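Local atomic coordinates of competence/damage-inducible protein CinA (Agrobacterium tumefaciens, PDB entry 2A9S), a protein that is of unknown function but belongs to the competence/damage-inducible CinA family, some members of which are nicotinamide mononucleotide deamidases. Residues G41-I46 with A51-G56; H92-R97 with N101-V106; E32-G37 with L152-T157. All coordinates share one frame; numbering follows the deposited sequence.

Contact 1: G41-I46 with A51-G56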
ATOM      1  N   GLY A  41       0.868   1.478   5.405  1.00  7.99           N
ATOM      2  CA  GLY A  41       1.162   2.885   5.722  1.00  9.36           C
ATOM      3  C   GLY A  41       1.340   3.079   7.234  1.00  9.52           C
ATOM      4  O   GLY A  41       2.325   3.655   7.705  1.00  9.87           O
ATOM      5  N   ALA A  42       0.384   2.564   7.995  1.00  9.92           N
ATOM      6  CA  ALA A  42       0.431   2.653   9.445  1.00 10.15           C
ATOM      7  C   ALA A  42       1.654   1.946  10.039  1.00 10.27           C
ATOM      8  O   ALA A  42       2.341   2.514  10.862  1.00 10.80           O
ATOM      9  CB  ALA A  42      -0.868   2.165  10.073  1.00 10.12           C
ATOM     10  N   LEU A  43       1.938   0.728   9.602  1.00  8.96           N
ATOM     11  CA  LEU A  43       3.120   0.005  10.095  1.00  9.84           C
ATOM     12  C   LEU A  43       4.428   0.747   9.800  1.00 10.31           C
ATOM     13  O   LEU A  43       5.359   0.758  10.631  1.00 10.52           O
ATOM     14  CB  LEU A  43       3.181  -1.381   9.480  1.00  9.88           C
ATOM     15  CG  LEU A  43       2.122  -2.327  10.060  1.00 11.18           C
ATOM     16  CD1 LEU A  43       1.946  -3.476   9.082  1.00 12.32           C
ATOM     17  CD2 LEU A  43       2.546  -2.870  11.446  1.00 12.62           C
ATOM     18  N   THR A  44       4.487   1.400   8.631  1.00  9.34           N
ATOM     19  CA  THR A  44       5.747   2.004   8.210  1.00  9.86           C
ATOM     20  C   THR A  44       5.872   3.445   8.732  1.00 10.34           C
ATOM     21  O   THR A  44       6.861   4.121   8.465  1.00 11.02           O
ATOM     22  CB  THR A  44       5.952   1.927   6.705  1.00 10.56           C
ATOM     23  OG1 THR A  44       4.864   2.554   6.042  1.00  9.49           O
ATOM     24  CG2 THR A  44       6.008   0.460   6.219  1.00 11.62           C
ATOM     25  N   GLU A  45       4.891   3.910   9.507  1.00 10.98           N
ATOM     26  CA  GLU A  45       5.078   5.149  10.292  1.00 12.06           C
ATOM     27  C   GLU A  45       6.150   4.986  11.409  1.00 13.00           C
ATOM     28  O   GLU A  45       6.747   5.967  11.868  1.00 14.12           O
ATOM     29  CB  GLU A  45       3.741   5.603  10.892  1.00 12.12           C
ATOM     30  CG  GLU A  45       2.855   6.332   9.870  1.00 15.00           C
ATOM     31  CD  GLU A  45       3.454   7.696   9.466  1.00 19.39           C
ATOM     32  OE1 GLU A  45       3.462   8.660  10.304  1.00 19.87           O
ATOM     33  OE2 GLU A  45       3.883   7.805   8.303  1.00 20.39           O
ATOM     34  N   ILE A  46       6.406   3.743  11.801  1.00 12.69           N
ATOM     35  CA  ILE A  46       7.292   3.419  12.909  1.00 13.52           C
ATOM     36  C   ILE A  46       8.764   3.262  12.487  1.00 13.75           C
ATOM     37  O   ILE A  46       9.100   2.451  11.603  1.00 13.54           O
ATOM     38  CB  ILE A  46       6.791   2.139  13.603  1.00 12.73           C
ATOM     39  CG1 ILE A  46       5.270   2.235  13.907  1.00 13.88           C
ATOM     40  CG2 ILE A  46       7.687   1.765  14.809  1.00 14.24           C
ATOM     41  CD1 ILE A  46       4.866   3.354  14.813  1.00 13.61           C
ATOM     42  N   ALA A  51      12.674  -3.528   9.439  1.00 15.18           N
ATOM     43  CA  ALA A  51      13.084  -4.848   9.907  1.00 15.06           C
ATOM     44  C   ALA A  51      11.958  -5.867   9.818  1.00 15.14           C
ATOM     45  O   ALA A  51      12.213  -7.083   9.815  1.00 15.23           O
ATOM     46  CB  ALA A  51      13.573  -4.768  11.348  1.00 14.63           C
ATOM     47  N   VAL A  52      10.720  -5.365   9.760  1.00 13.85           N
ATOM     48  CA  VAL A  52       9.531  -6.198   9.989  1.00 13.25           C
ATOM     49  C   VAL A  52       8.620  -6.259   8.762  1.00 13.47           C
ATOM     50  O   VAL A  52       8.030  -7.290   8.477  1.00 12.68           O
ATOM     51  CB  VAL A  52       8.720  -5.673  11.214  1.00 14.27           C
ATOM     52  CG1 VAL A  52       7.332  -6.383  11.353  1.00 12.54           C
ATOM     53  CG2 VAL A  52       9.534  -5.801  12.505  1.00 13.45           C
ATOM     54  N   VAL A  53       8.486  -5.145   8.044  1.00 13.35           N
ATOM     55  CA  VAL A  53       7.530  -5.116   6.954  1.00 14.29           C
ATOM     56  C   VAL A  53       8.199  -5.635   5.674  1.00 14.88           C
ATOM     57  O   VAL A  53       9.149  -5.037   5.169  1.00 16.43           O
ATOM     58  CB  VAL A  53       6.904  -3.713   6.767  1.00 14.53           C
ATOM     59  CG1 VAL A  53       5.913  -3.757   5.622  1.00 15.93           C
ATOM     60  CG2 VAL A  53       6.200  -3.249   8.016  1.00 12.98           C
ATOM     61  N   ASP A  54       7.716  -6.755   5.168  1.00 13.91           N
ATOM     62  CA  ASP A  54       8.353  -7.385   4.025  1.00 14.64           C
ATOM     63  C   ASP A  54       7.845  -6.772   2.731  1.00 14.80           C
ATOM     64  O   ASP A  54       8.630  -6.162   1.994  1.00 16.94           O
ATOM     65  CB  ASP A  54       8.156  -8.883   4.064  1.00 14.43           C
ATOM     66  CG  ASP A  54       8.872  -9.601   2.914  1.00 17.67           C
ATOM     67  OD1 ASP A  54      10.116  -9.452   2.828  1.00 21.56           O
ATOM     68  OD2 ASP A  54       8.188 -10.294   2.130  1.00 17.94           O
ATOM     69  N   ARG A  55       6.552  -6.904   2.474  1.00 13.06           N
ATOM     70  CA  ARG A  55       5.968  -6.284   1.283  1.00 12.23           C
ATOM     71  C   ARG A  55       4.482  -6.133   1.458  1.00 11.86           C
ATOM     72  O   ARG A  55       3.886  -6.690   2.385  1.00 12.44           O
ATOM     73  CB  ARG A  55       6.273  -7.103   0.011  1.00 11.44           C
ATOM     74  CG  ARG A  55       5.633  -8.488   0.025  1.00 12.56           C
ATOM     75  CD  ARG A  55       6.204  -9.395  -1.067  1.00 13.31           C
ATOM     76  NE  ARG A  55       7.604  -9.700  -0.817  1.00 14.32           N
ATOM     77  CZ  ARG A  55       8.423 -10.267  -1.699  1.00 17.05           C
ATOM     78  NH1 ARG A  55       8.003 -10.612  -2.932  1.00 16.49           N
ATOM     79  NH2 ARG A  55       9.666 -10.481  -1.351  1.00 18.34           N
ATOM     80  N   GLY A  56       3.874  -5.389   0.553  1.00 10.94           N
ATOM     81  CA  GLY A  56       2.451  -5.128   0.619  1.00 11.27           C
ATOM     82  C   GLY A  56       1.864  -5.190  -0.765  1.00 11.64           C
ATOM     83  O   GLY A  56       2.524  -4.765  -1.739  1.00 10.32           O
TER
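Val53 rests its CG2 methyl on the stem of Leu43, with Val53 CG2 lying 3.8 Å from Leu43 CB. A second touch falls one residue on, Val53 CG2 to Thr44 CG2 at 4.1 Å. One branch of the valine thus does all the touching. It can do so because CG1 stands anti to the backbone N (chi1 -180°), which turns CG2 to the helix side. The Thr44 and Val53 side chains cross at about a right angle, methyl against methyl, while the hydroxyl of Thr44 turns back to helix 38-43, where it bonds Ala40 O. Leu43 starts a type I turn that runs to Ile46 and takes the chain off the helix toward strand 53-59. Helix 38-43 is the connecting helix of a beta-alpha-beta unit, strand 28-32, helix 38-43, strand 53-59, and the contact packs that helix's last turn on the first residue of the returning strand. Leu43 also reaches Thr30 on the adjacent strand 28-32 and Leu159 of helix 147-167. Next along the strand, Asp54 and Arg55 form a salt bridge, Arg55 NE to Asp54 OD2 at 3.1 Å, with the nitrogen approaching from above the carboxylate plane. The other two guanidinium nitrogens of Arg55 bind Asp63 and Asp67 of the second subunit.

Contact 2: H92-R97 with N101-V106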
ATOM      1  N   HIS A  92      -3.575 -16.089   2.342  1.00 15.40           N
ATOM      2  CA  HIS A  92      -2.749 -17.198   1.904  1.00 17.14           C
ATOM      3  C   HIS A  92      -1.804 -16.761   0.779  1.00 17.01           C
ATOM      4  O   HIS A  92      -0.586 -17.039   0.832  1.00 17.45           O
ATOM      5  CB  HIS A  92      -3.636 -18.349   1.436  1.00 18.33           C
ATOM      6  CG  HIS A  92      -2.861 -19.545   0.991  1.00 21.36           C
ATOM      7  ND1 HIS A  92      -2.631 -19.829  -0.337  1.00 26.40           N
ATOM      8  CD2 HIS A  92      -2.225 -20.508   1.703  1.00 24.35           C
ATOM      9  CE1 HIS A  92      -1.913 -20.938  -0.425  1.00 28.25           C
ATOM     10  NE2 HIS A  92      -1.644 -21.364   0.800  1.00 27.14           N
ATOM     11  N   GLY A  93      -2.356 -16.092  -0.239  1.00 16.20           N
ATOM     12  CA  GLY A  93      -1.541 -15.535  -1.333  1.00 15.55           C
ATOM     13  C   GLY A  93      -0.453 -14.567  -0.886  1.00 15.56           C
ATOM     14  O   GLY A  93       0.701 -14.639  -1.353  1.00 15.49           O
ATOM     15  N   ALA A  94      -0.801 -13.655   0.031  1.00 15.16           N
ATOM     16  CA  ALA A  94       0.159 -12.638   0.462  1.00 15.77           C
ATOM     17  C   ALA A  94       1.281 -13.264   1.265  1.00 17.10           C
ATOM     18  O   ALA A  94       2.416 -12.752   1.278  1.00 17.17           O
ATOM     19  CB  ALA A  94      -0.520 -11.536   1.271  1.00 14.66           C
ATOM     20  N   LEU A  95       0.969 -14.369   1.928  1.00 17.42           N
ATOM     21  CA  LEU A  95       1.915 -15.050   2.771  1.00 19.77           C
ATOM     22  C   LEU A  95       2.911 -15.817   1.913  1.00 20.04           C
ATOM     23  O   LEU A  95       4.130 -15.639   2.054  1.00 20.09           O
ATOM     24  CB  LEU A  95       1.192 -15.992   3.754  1.00 19.55           C
ATOM     25  CG  LEU A  95       2.112 -16.722   4.724  1.00 20.46           C
ATOM     26  CD1 LEU A  95       2.872 -15.779   5.632  1.00 20.75           C
ATOM     27  CD2 LEU A  95       1.293 -17.777   5.519  1.00 21.23           C
ATOM     28  N   TYR A  96       2.409 -16.635   0.993  0.50 20.80           N
ATOM     29  CA  TYR A  96       3.282 -17.511   0.202  0.50 21.46           C
ATOM     30  C   TYR A  96       3.861 -16.868  -1.079  0.50 21.17           C
ATOM     31  O   TYR A  96       4.693 -17.477  -1.760  0.50 21.64           O
ATOM     32  CB  TYR A  96       2.638 -18.902  -0.030  0.50 21.62           C
ATOM     33  CG  TYR A  96       2.393 -19.664   1.268  0.50 22.13           C
ATOM     34  CD1 TYR A  96       3.454 -20.195   2.002  0.50 23.71           C
ATOM     35  CD2 TYR A  96       1.108 -19.832   1.773  0.50 23.07           C
ATOM     36  CE1 TYR A  96       3.240 -20.868   3.205  0.50 23.23           C
ATOM     37  CE2 TYR A  96       0.885 -20.507   2.969  0.50 22.45           C
ATOM     38  CZ  TYR A  96       1.949 -21.015   3.679  0.50 22.70           C
ATOM     39  OH  TYR A  96       1.726 -21.691   4.858  0.50 23.81           O
ATOM     40  N   ARG A  97       3.458 -15.628  -1.372  1.00 21.02           N
ATOM     41  CA  ARG A  97       4.157 -14.785  -2.347  1.00 19.89           C
ATOM     42  C   ARG A  97       5.026 -13.699  -1.664  1.00 19.03           C
ATOM     43  O   ARG A  97       5.254 -12.603  -2.212  1.00 18.56           O
ATOM     44  CB  ARG A  97       3.190 -14.210  -3.378  1.00 20.30           C
ATOM     45  CG  ARG A  97       2.613 -15.308  -4.272  1.00 23.29           C
ATOM     46  CD  ARG A  97       1.459 -14.845  -5.093  1.00 26.59           C
ATOM     47  NE  ARG A  97       0.776 -15.954  -5.783  1.00 29.11           N
ATOM     48  CZ  ARG A  97       0.211 -15.857  -6.988  1.00 29.55           C
ATOM     49  NH1 ARG A  97       0.268 -14.728  -7.682  1.00 28.09           N
ATOM     50  NH2 ARG A  97      -0.404 -16.901  -7.513  1.00 31.44           N
ATOM     51  N   ASN A 101       6.561 -14.100   7.808  1.00 15.29           N
ATOM     52  CA  ASN A 101       5.976 -15.098   8.683  1.00 14.65           C
ATOM     53  C   ASN A 101       4.456 -15.018   8.825  1.00 15.11           C
ATOM     54  O   ASN A 101       3.813 -16.046   9.043  1.00 14.82           O
ATOM     55  CB  ASN A 101       6.596 -15.000  10.064  1.00 15.41           C
ATOM     56  CG  ASN A 101       8.101 -15.018  10.013  1.00 16.41           C
ATOM     57  OD1 ASN A 101       8.755 -13.982   9.877  1.00 19.06           O
ATOM     58  ND2 ASN A 101       8.665 -16.224  10.090  1.00 20.42           N
ATOM     59  N   PHE A 102       3.900 -13.793   8.759  1.00 13.75           N
ATOM     60  CA  PHE A 102       2.446 -13.571   8.903  1.00 13.35           C
ATOM     61  C   PHE A 102       1.949 -12.691   7.763  1.00 12.12           C
ATOM     62  O   PHE A 102       2.683 -11.810   7.304  1.00 11.95           O
ATOM     63  CB  PHE A 102       2.117 -12.819  10.206  1.00 13.56           C
ATOM     64  CG  PHE A 102       2.680 -13.456  11.469  1.00 15.74           C
ATOM     65  CD1 PHE A 102       2.391 -14.775  11.797  1.00 18.74           C
ATOM     66  CD2 PHE A 102       3.483 -12.708  12.325  1.00 18.87           C
ATOM     67  CE1 PHE A 102       2.918 -15.364  12.962  1.00 20.26           C
ATOM     68  CE2 PHE A 102       4.014 -13.275  13.485  1.00 20.87           C
ATOM     69  CZ  PHE A 102       3.728 -14.600  13.814  1.00 18.13           C
ATOM     70  N   ALA A 103       0.712 -12.906   7.318  1.00 11.89           N
ATOM     71  CA  ALA A 103       0.087 -11.965   6.376  1.00 11.29           C
ATOM     72  C   ALA A 103      -1.262 -11.553   6.945  1.00 11.50           C
ATOM     73  O   ALA A 103      -1.928 -12.339   7.659  1.00 12.21           O
ATOM     74  CB  ALA A 103      -0.069 -12.556   4.988  1.00 11.24           C
ATOM     75  N   VAL A 104      -1.638 -10.308   6.703  1.00 11.14           N
ATOM     76  CA  VAL A 104      -2.990  -9.861   7.036  1.00 10.44           C
ATOM     77  C   VAL A 104      -3.632  -9.370   5.744  1.00 10.17           C
ATOM     78  O   VAL A 104      -2.991  -8.637   4.971  1.00 10.10           O
ATOM     79  CB  VAL A 104      -2.999  -8.749   8.145  1.00 10.27           C
ATOM     80  CG1 VAL A 104      -2.127  -7.527   7.744  1.00 15.06           C
ATOM     81  CG2 VAL A 104      -4.485  -8.380   8.555  1.00 12.67           C
ATOM     82  N   ALA A 105      -4.900  -9.747   5.545  1.00  9.98           N
ATOM     83  CA  ALA A 105      -5.657  -9.414   4.341  1.00 10.04           C
ATOM     84  C   ALA A 105      -6.996  -8.790   4.724  1.00 10.07           C
ATOM     85  O   ALA A 105      -7.635  -9.254   5.668  1.00  9.75           O
ATOM     86  CB  ALA A 105      -5.905 -10.687   3.512  1.00 11.36           C
ATOM     87  N   VAL A 106      -7.407  -7.753   4.005  1.00  9.44           N
ATOM     88  CA  VAL A 106      -8.708  -7.110   4.284  1.00  9.88           C
ATOM     89  C   VAL A 106      -9.456  -6.876   2.983  1.00 10.68           C
ATOM     90  O   VAL A 106      -8.845  -6.469   1.960  1.00  9.69           O
ATOM     91  CB  VAL A 106      -8.574  -5.777   5.111  1.00  9.81           C
ATOM     92  CG1 VAL A 106      -7.843  -6.028   6.435  1.00 10.35           C
ATOM     93  CG2 VAL A 106      -7.880  -4.649   4.310  1.00 10.12           C
TER
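Ala94 and Leu95 on the helix close round the single methyl of Ala103 on the strand. Ala103 CB points at the helix and lies 3.9 Å from Ala94 CB, a methyl directed back at the strand. On the neighbouring helical position, Leu95 CB is also 3.9 Å from Ala103 CB, and between the two side chains the strand methyl settles over the helix backbone, where Leu95 N is 3.7 Å from Ala103 CB. Leu95 sets off across the strand rather than at it, and its end then comes nearer. With CG anti to the backbone N (chi1 -178°), Leu95 CD1 runs alongside the start of the strand, 3.5 Å from Asn101 O and 3.8 Å from Phe102 N, so the leucine tip meets peptide atoms rather than another side chain. Phe102 and Val104 point away from the helix, toward helix 147-167 on the other face of the sheet, so that alternate residues of one strand serve two layers of the alpha/beta fold. Helix 92-96 and strand 102-106 run roughly antiparallel, at 147°, as expected for a helix that turns through a short loop directly into the next strand. Their axes approach to 7.1 Å. The small alanines on both sides are consistent with this closeness. Across the two segments the contact is van der Waals packing of methyl groups on each other and on backbone atoms, while Ala94 O accepts a bond from Ser29 OG. The grip therefore depends on shape and exclusion of water, not on directional bonds.

Contact 3: E32-G37 with L152-T157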
ATOM      1  N   GLU A  32      -4.310  -5.635   0.680  1.00 11.56           N
ATOM      2  CA  GLU A  32      -5.311  -4.645   1.038  1.00 12.63           C
ATOM      3  C   GLU A  32      -6.230  -4.330  -0.124  1.00 13.57           C
ATOM      4  O   GLU A  32      -5.783  -3.993  -1.217  1.00 13.87           O
ATOM      5  CB  GLU A  32      -4.636  -3.344   1.504  1.00 13.43           C
ATOM      6  CG  GLU A  32      -3.612  -3.576   2.626  1.00 15.83           C
ATOM      7  CD  GLU A  32      -3.062  -2.313   3.163  1.00 12.86           C
ATOM      8  OE1 GLU A  32      -3.877  -1.405   3.443  1.00 11.57           O
ATOM      9  OE2 GLU A  32      -1.820  -2.263   3.328  1.00 12.69           O
ATOM     10  N   SER A  33      -7.518  -4.402   0.131  1.00 13.91           N
ATOM     11  CA  SER A  33      -8.461  -3.953  -0.851  1.00 16.28           C
ATOM     12  C   SER A  33      -8.946  -2.561  -0.342  1.00 17.05           C
ATOM     13  O   SER A  33      -8.357  -1.492  -0.717  1.00 18.66           O
ATOM     14  CB  SER A  33      -9.523  -5.050  -1.026  1.00 16.48           C
ATOM     15  OG  SER A  33     -10.391  -4.828  -2.137  1.00 20.51           O
ATOM     16  N   CYS A  34      -9.906  -2.591   0.579  1.00 15.37           N
ATOM     17  CA  CYS A  34     -10.622  -1.392   1.015  1.00 15.36           C
ATOM     18  C   CYS A  34      -9.780  -0.322   1.719  1.00 14.18           C
ATOM     19  O   CYS A  34     -10.127   0.847   1.613  1.00 15.28           O
ATOM     20  CB  CYS A  34     -11.815  -1.774   1.884  1.00 16.84           C
ATOM     21  SG  CYS A  34     -11.361  -2.740   3.320  1.00 20.41           S
ATOM     22  N   THR A  35      -8.694  -0.716   2.409  1.00 12.36           N
ATOM     23  CA  THR A  35      -7.808   0.259   3.116  1.00 11.72           C
ATOM     24  C   THR A  35      -6.777   0.900   2.194  1.00 10.85           C
ATOM     25  O   THR A  35      -6.096   1.852   2.574  1.00 11.32           O
ATOM     26  CB  THR A  35      -7.023  -0.393   4.283  1.00 10.59           C
ATOM     27  OG1 THR A  35      -6.405  -1.614   3.822  1.00 11.76           O
ATOM     28  CG2 THR A  35      -7.954  -0.685   5.483  1.00 10.98           C
ATOM     29  N   GLY A  36      -6.654   0.364   0.990  1.00  9.87           N
ATOM     30  CA  GLY A  36      -5.871   1.003  -0.096  1.00 10.16           C
ATOM     31  C   GLY A  36      -4.377   1.253   0.166  1.00 10.46           C
ATOM     32  O   GLY A  36      -3.760   2.092  -0.508  1.00 11.15           O
ATOM     33  N   GLY A  37      -3.795   0.530   1.123  1.00  9.09           N
ATOM     34  CA  GLY A  37      -2.382   0.708   1.463  1.00 10.60           C
ATOM     35  C   GLY A  37      -2.149   1.294   2.854  1.00  9.94           C
ATOM     36  O   GLY A  37      -1.000   1.371   3.294  1.00 10.27           O
ATOM     37  N   LEU A 152      -9.994   3.541   8.627  1.00 10.32           N
ATOM     38  CA  LEU A 152      -9.161   3.595   9.831  1.00 11.32           C
ATOM     39  C   LEU A 152      -9.594   2.508  10.824  1.00 10.52           C
ATOM     40  O   LEU A 152      -8.747   1.889  11.470  1.00 11.49           O
ATOM     41  CB  LEU A 152      -9.174   4.988  10.461  1.00 11.22           C
ATOM     42  CG  LEU A 152      -8.457   6.035   9.586  1.00 12.57           C
ATOM     43  CD1 LEU A 152      -8.658   7.409  10.198  1.00 15.46           C
ATOM     44  CD2 LEU A 152      -6.969   5.678   9.418  1.00 15.68           C
ATOM     45  N   ALA A 153     -10.902   2.272  10.943  1.00 10.19           N
ATOM     46  CA  ALA A 153     -11.427   1.210  11.802  1.00 10.48           C
ATOM     47  C   ALA A 153     -10.861  -0.148  11.362  1.00 10.40           C
ATOM     48  O   ALA A 153     -10.460  -0.984  12.201  1.00 10.47           O
ATOM     49  CB  ALA A 153     -12.975   1.171  11.716  1.00 10.62           C
ATOM     50  N   THR A 154     -10.781  -0.326  10.047  1.00  9.57           N
ATOM     51  CA  THR A 154     -10.203  -1.554   9.485  1.00  9.30           C
ATOM     52  C   THR A 154      -8.708  -1.699   9.814  1.00  9.06           C
ATOM     53  O   THR A 154      -8.242  -2.799  10.197  1.00  8.61           O
ATOM     54  CB  THR A 154     -10.460  -1.650   7.948  1.00  9.50           C
ATOM     55  OG1 THR A 154     -11.875  -1.675   7.715  1.00 11.12           O
ATOM     56  CG2 THR A 154      -9.838  -2.947   7.338  1.00  9.56           C
ATOM     57  N   VAL A 155      -7.962  -0.605   9.673  1.00  9.37           N
ATOM     58  CA  VAL A 155      -6.525  -0.602  10.018  1.00 10.09           C
ATOM     59  C   VAL A 155      -6.353  -1.047  11.467  1.00  9.84           C
ATOM     60  O   VAL A 155      -5.561  -1.961  11.752  1.00  8.41           O
ATOM     61  CB  VAL A 155      -5.829   0.784   9.757  1.00  9.66           C
ATOM     62  CG1 VAL A 155      -4.421   0.787  10.355  1.00  9.61           C
ATOM     63  CG2 VAL A 155      -5.789   1.147   8.225  1.00  9.56           C
ATOM     64  N   ARG A 156      -7.130  -0.435  12.374  1.00 10.86           N
ATOM     65  CA  ARG A 156      -7.083  -0.816  13.782  1.00 11.46           C
ATOM     66  C   ARG A 156      -7.290  -2.340  13.976  1.00 12.18           C
ATOM     67  O   ARG A 156      -6.460  -3.052  14.587  1.00 11.54           O
ATOM     68  CB  ARG A 156      -8.126  -0.027  14.578  1.00 12.95           C
ATOM     69  CG  ARG A 156      -8.117  -0.451  16.084  1.00 14.03           C
ATOM     70  CD  ARG A 156      -9.125   0.333  16.899  1.00 17.39           C
ATOM     71  NE  ARG A 156      -8.802   1.750  16.902  1.00 22.15           N
ATOM     72  CZ  ARG A 156      -9.519   2.676  16.270  1.00 26.83           C
ATOM     73  NH1 ARG A 156     -10.633   2.319  15.627  1.00 25.95           N
ATOM     74  NH2 ARG A 156      -9.142   3.961  16.297  1.00 26.98           N
ATOM     75  N   THR A 157      -8.388  -2.864  13.452  1.00 11.49           N
ATOM     76  CA  THR A 157      -8.680  -4.289  13.645  1.00 12.33           C
ATOM     77  C   THR A 157      -7.581  -5.172  13.037  1.00 12.15           C
ATOM     78  O   THR A 157      -7.210  -6.180  13.638  1.00 11.87           O
ATOM     79  CB  THR A 157     -10.054  -4.650  13.056  1.00 11.69           C
ATOM     80  OG1 THR A 157     -11.051  -3.755  13.589  1.00 13.03           O
ATOM     81  CG2 THR A 157     -10.415  -6.119  13.363  1.00 11.79           C
TER
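A type I turn from Ser33 to Gly36 lies against one side of helix 152-157, with the CA atoms of Thr35 and Thr154 7.0 Å apart. Within the turn Thr35 directs its CG2 methyl into the helix, where Thr35 CG2 sits 3.5 Å from Thr154 CG2, tighter than usual for two methyl groups. Thr35 CG2 is also 3.6 Å from Thr154 CB, so it presses on the flank of that threonine, and the two side chains meet at a slant. It also reaches the next residue of the helix, Thr35 CG2 being 3.9 Å from Val155 CG2. Cys34 adds a looser touch beside it, Cys34 SG to Thr154 CG2 at 4.3 Å. Both threonines present methyls here and turn their hydroxyls to other work. Thr154 OG1 bonds Ile150 O one turn back. Thr35 OG1 lies between its own backbone N and carbonyl carbon (chi1 49°), which puts it on the inner side of the loop, 2.6 Å from Glu32 OE1, where it meets the oxygen on the anti side, 16° from the carboxylate plane. Glu32 OE1 also receives a weak bond from Gly37 N at 3.0 Å. Gly37 holds the N-cap position of helix 38-43, and the Glu32 carboxylate takes the amides of Ile39 and Ala40 as well, tying the end of strand 28-32 to the first turn of that helix. Val106 of strand 102-108 borders the contact, touching Cys34, Thr35 and Thr154, while Val155 faces Leu38, Ile39 and Ala42 of helix 38-43 and Ile10 of helix 8-24, so the loop, strand 102-108 and helix 147-167 meet at one place, with helices 38-43 and 8-24 beside Val155.

From the N terminus, the chain enters contact 3 first, at the loop 32-37 that leads into helix 38-43. Contact 1 then closes a short loop of four residues, and contact 2 a still shorter one of three, the two following in series. Only at helix 147-167 does contact 3 close, so both local loops are nested within its span of 114 residues. Contacts 1 and 2 each bring a helix onto a strand of the same sheet; contact 3 fastens the C-terminal helix to the loop at a strand end. Contact 3 touches both others: contact 1 through the side of Val155 that faces helix 38-43, contact 2 where Val106 O and Ser33 N probably hydrogen-bond.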